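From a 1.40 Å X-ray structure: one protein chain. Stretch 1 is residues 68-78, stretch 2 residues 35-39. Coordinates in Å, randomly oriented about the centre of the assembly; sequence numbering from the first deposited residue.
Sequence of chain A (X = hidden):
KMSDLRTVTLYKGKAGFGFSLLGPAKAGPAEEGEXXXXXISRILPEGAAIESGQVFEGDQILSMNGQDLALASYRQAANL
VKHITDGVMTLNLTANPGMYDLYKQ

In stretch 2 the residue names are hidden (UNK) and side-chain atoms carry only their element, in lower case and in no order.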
# COMPACT_ATOMS: atom_id res chain seq x y z
N ASP A 68 1.45 11.45 0.28
CA ASP A 68 2.44 10.84 1.17
C ASP A 68 1.70 10.06 2.26
O ASP A 68 0.93 10.64 3.03
CB ASP A 68 3.24 11.99 1.79
CG ASP A 68 4.38 11.52 2.68
OD1 ASP A 68 4.40 10.37 3.14
OD2 ASP A 68 5.28 12.34 2.93
N LEU A 69 1.94 8.75 2.34
CA LEU A 69 1.26 7.90 3.30
C LEU A 69 2.13 7.53 4.51
O LEU A 69 1.79 6.60 5.24
CB LEU A 69 0.71 6.65 2.63
CG LEU A 69 -0.32 6.88 1.53
CD1 LEU A 69 -0.81 5.55 0.99
CD2 LEU A 69 -1.48 7.72 2.02
N ALA A 70 3.23 8.25 4.75
CA ALA A 70 4.12 7.87 5.84
C ALA A 70 3.38 7.77 7.17
O ALA A 70 3.66 6.87 7.98
CB ALA A 70 5.28 8.86 5.96
N LEU A 71 2.44 8.69 7.42
CA LEU A 71 1.76 8.78 8.71
C LEU A 71 0.27 8.48 8.59
O LEU A 71 -0.49 8.79 9.52
CB LEU A 71 1.98 10.16 9.34
CG LEU A 71 3.42 10.64 9.53
CD1 LEU A 71 3.40 12.02 10.19
CD2 LEU A 71 4.18 9.67 10.39
N ALA A 72 -0.17 7.90 7.48
CA ALA A 72 -1.59 7.68 7.27
C ALA A 72 -2.11 6.59 8.20
O ALA A 72 -1.41 5.63 8.53
CB ALA A 72 -1.86 7.29 5.82
N SER A 73 -3.36 6.73 8.63
CA SER A 73 -4.04 5.61 9.28
C SER A 73 -4.51 4.60 8.24
O SER A 73 -4.65 4.91 7.06
CB SER A 73 -5.27 6.11 10.04
OG SER A 73 -6.18 6.68 9.12
N TYR A 74 -4.83 3.39 8.71
CA TYR A 74 -5.53 2.44 7.86
C TYR A 74 -6.77 3.08 7.25
O TYR A 74 -6.97 3.02 6.04
CB TYR A 74 -5.96 1.21 8.66
CG TYR A 74 -6.99 0.44 7.87
CD1 TYR A 74 -6.62 -0.31 6.77
CD2 TYR A 74 -8.36 0.53 8.17
CE1 TYR A 74 -7.55 -0.98 6.00
CE2 TYR A 74 -9.31 -0.13 7.41
CZ TYR A 74 -8.89 -0.89 6.33
OH TYR A 74 -9.83 -1.55 5.57
N ARG A 75 -7.60 3.70 8.09
CA ARG A 75 -8.85 4.25 7.58
C ARG A 75 -8.60 5.27 6.48
O ARG A 75 -9.31 5.28 5.46
CB ARG A 75 -9.63 4.90 8.73
CG ARG A 75 -11.10 5.15 8.43
CD ARG A 75 -11.91 3.89 8.71
NE ARG A 75 -12.07 3.64 10.14
CZ ARG A 75 -12.65 2.56 10.64
NH1 ARG A 75 -13.12 1.62 9.83
NH2 ARG A 75 -12.77 2.42 11.95
N GLN A 76 -7.59 6.13 6.66
CA GLN A 76 -7.28 7.13 5.65
C GLN A 76 -6.87 6.49 4.33
O GLN A 76 -7.34 6.90 3.26
CB GLN A 76 -6.15 8.03 6.17
CG GLN A 76 -5.71 9.10 5.21
CD GLN A 76 -4.39 9.71 5.61
OE1 GLN A 76 -4.04 9.74 6.79
NE2 GLN A 76 -3.62 10.17 4.62
N ALA A 77 -6.00 5.47 4.38
CA ALA A 77 -5.55 4.81 3.16
C ALA A 77 -6.68 4.06 2.48
O ALA A 77 -6.84 4.13 1.25
CB ALA A 77 -4.38 3.87 3.46
N ALA A 78 -7.48 3.32 3.25
CA ALA A 78 -8.58 2.57 2.64
C ALA A 78 -9.59 3.51 2.02
O ALA A 78 -10.15 3.22 0.95
CB ALA A 78 -9.24 1.67 3.68
N UNK A 35 4.49 0.36 15.33
CA UNK A 35 4.45 0.26 13.87
C UNK A 35 3.74 1.46 13.26
O UNK A 35 2.80 2.02 13.83
c UNK A 35 3.67 -0.67 15.99
c UNK A 35 3.67 -1.03 13.62
c UNK A 35 2.86 -1.23 14.86
N UNK A 36 4.22 1.86 12.09
CA UNK A 36 3.69 3.02 11.40
C UNK A 36 3.95 2.82 9.92
O UNK A 36 4.91 2.15 9.53
c UNK A 36 5.82 4.32 11.78
c UNK A 36 3.68 5.57 11.42
c UNK A 36 4.31 4.31 11.98
N UNK A 37 3.09 3.40 9.09
CA UNK A 37 3.16 3.23 7.66
C UNK A 37 2.06 2.32 7.14
O UNK A 37 1.44 1.54 7.88
N UNK A 38 1.78 2.45 5.86
CA UNK A 38 0.76 1.67 5.17
C UNK A 38 1.45 0.54 4.43
O UNK A 38 2.49 0.75 3.79
c UNK A 38 -1.63 3.26 6.03
c UNK A 38 -1.01 1.73 3.38
c UNK A 38 -0.69 3.72 4.93
c UNK A 38 -0.01 2.56 4.19
N UNK A 39 0.89 -0.67 4.50
CA UNK A 39 1.49 -1.86 3.92
C UNK A 39 0.50 -2.65 3.09
O UNK A 39 -0.70 -2.66 3.38
c UNK A 39 5.72 -2.26 5.64
c UNK A 39 3.33 -2.23 5.58
c UNK A 39 3.33 -1.16 6.44
c UNK A 39 4.53 -2.76 5.17
c UNK A 39 2.06 -2.75 5.03
c UNK A 39 4.52 -0.64 6.90
c UNK A 39 5.71 -1.20 6.49
O HOH W 1 1.09 5.54 9.75
O HOH W 2 3.41 4.36 4.42

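Position 35 carries three side-chain carbons that close a ring onto the backbone N, and none comes within contact distance of stretch 1. A ring of that kind is proline, so this is Pro-35; it leads into the contact without joining it.

Position 36 has three side-chain carbons, one carrying the other two: a fork at CB, the first side-chain carbon, with no hetero atom. One arm lies 3.7 Å from Ala-70 O, and the same carbon is 4.3 Å from Leu-71 CD2. A carbon fork this short is valine, Val-36, with chi1 in the p well, and the touching arm is CG2. Although Leu-71 points its CA-to-CB bond away, its end comes back near enough to meet this methyl.

Position 37 has no side-chain atoms at all, which makes it Gly-37. The backbone explains the choice: at phi 107° and psi 159° a CB would be jammed against the carbonyl O of the residue before. It would also point away from stretch 1, so the glycine serves the backbone path rather than making room for the turn. Its CA sits 5.1 Å from the CA of Ala-70.

Position 38 has four carbons, forked at the first, with one arm two carbons long. Its side chain reaches Leu-69, Ala-72, Ser-73, Tyr-74 and Ala-77. This is isoleucine, Ile-38, with both chi angles near -60°. CG1 packs 4.0 Å from Leu-69 CB and 3.9 Å from Ala-72 CB, while CD1 lies 3.8 Å from Ala-77 CB and 3.5 Å from Ala-72 O.

Position 39 shows one carbon followed by a ring of six carbons, with no oxygen on it: Phe-39. It makes no contact with stretch 1.

The contact is led by one isoleucine set against a turn and the start of a helix, with Val-36 touching the turn as well. The type I turn from Leu-69 to Ala-72, closed by Ala-72 N to Leu-69 O at 3.2 Å, and the helix capped by Ser-73 OG accepting from Gln-76 N at 2.9 Å, bring small CB surfaces around Ile-38. No direct hydrogen bond crosses; water does that work. One water accepts from Gly-37 N at 3.0 Å and lies 2.8 Å from Ala-72 O; another accepts from Ile-38 N and donates to Leu-69 O, both at 2.9 Å. The rule to read is apolar packing led by Ile-38 and helped by Val-36, with water satisfying the backbone amides of Gly-37 and Ile-38.

Stretch 2, residues 35-39: PVGIF
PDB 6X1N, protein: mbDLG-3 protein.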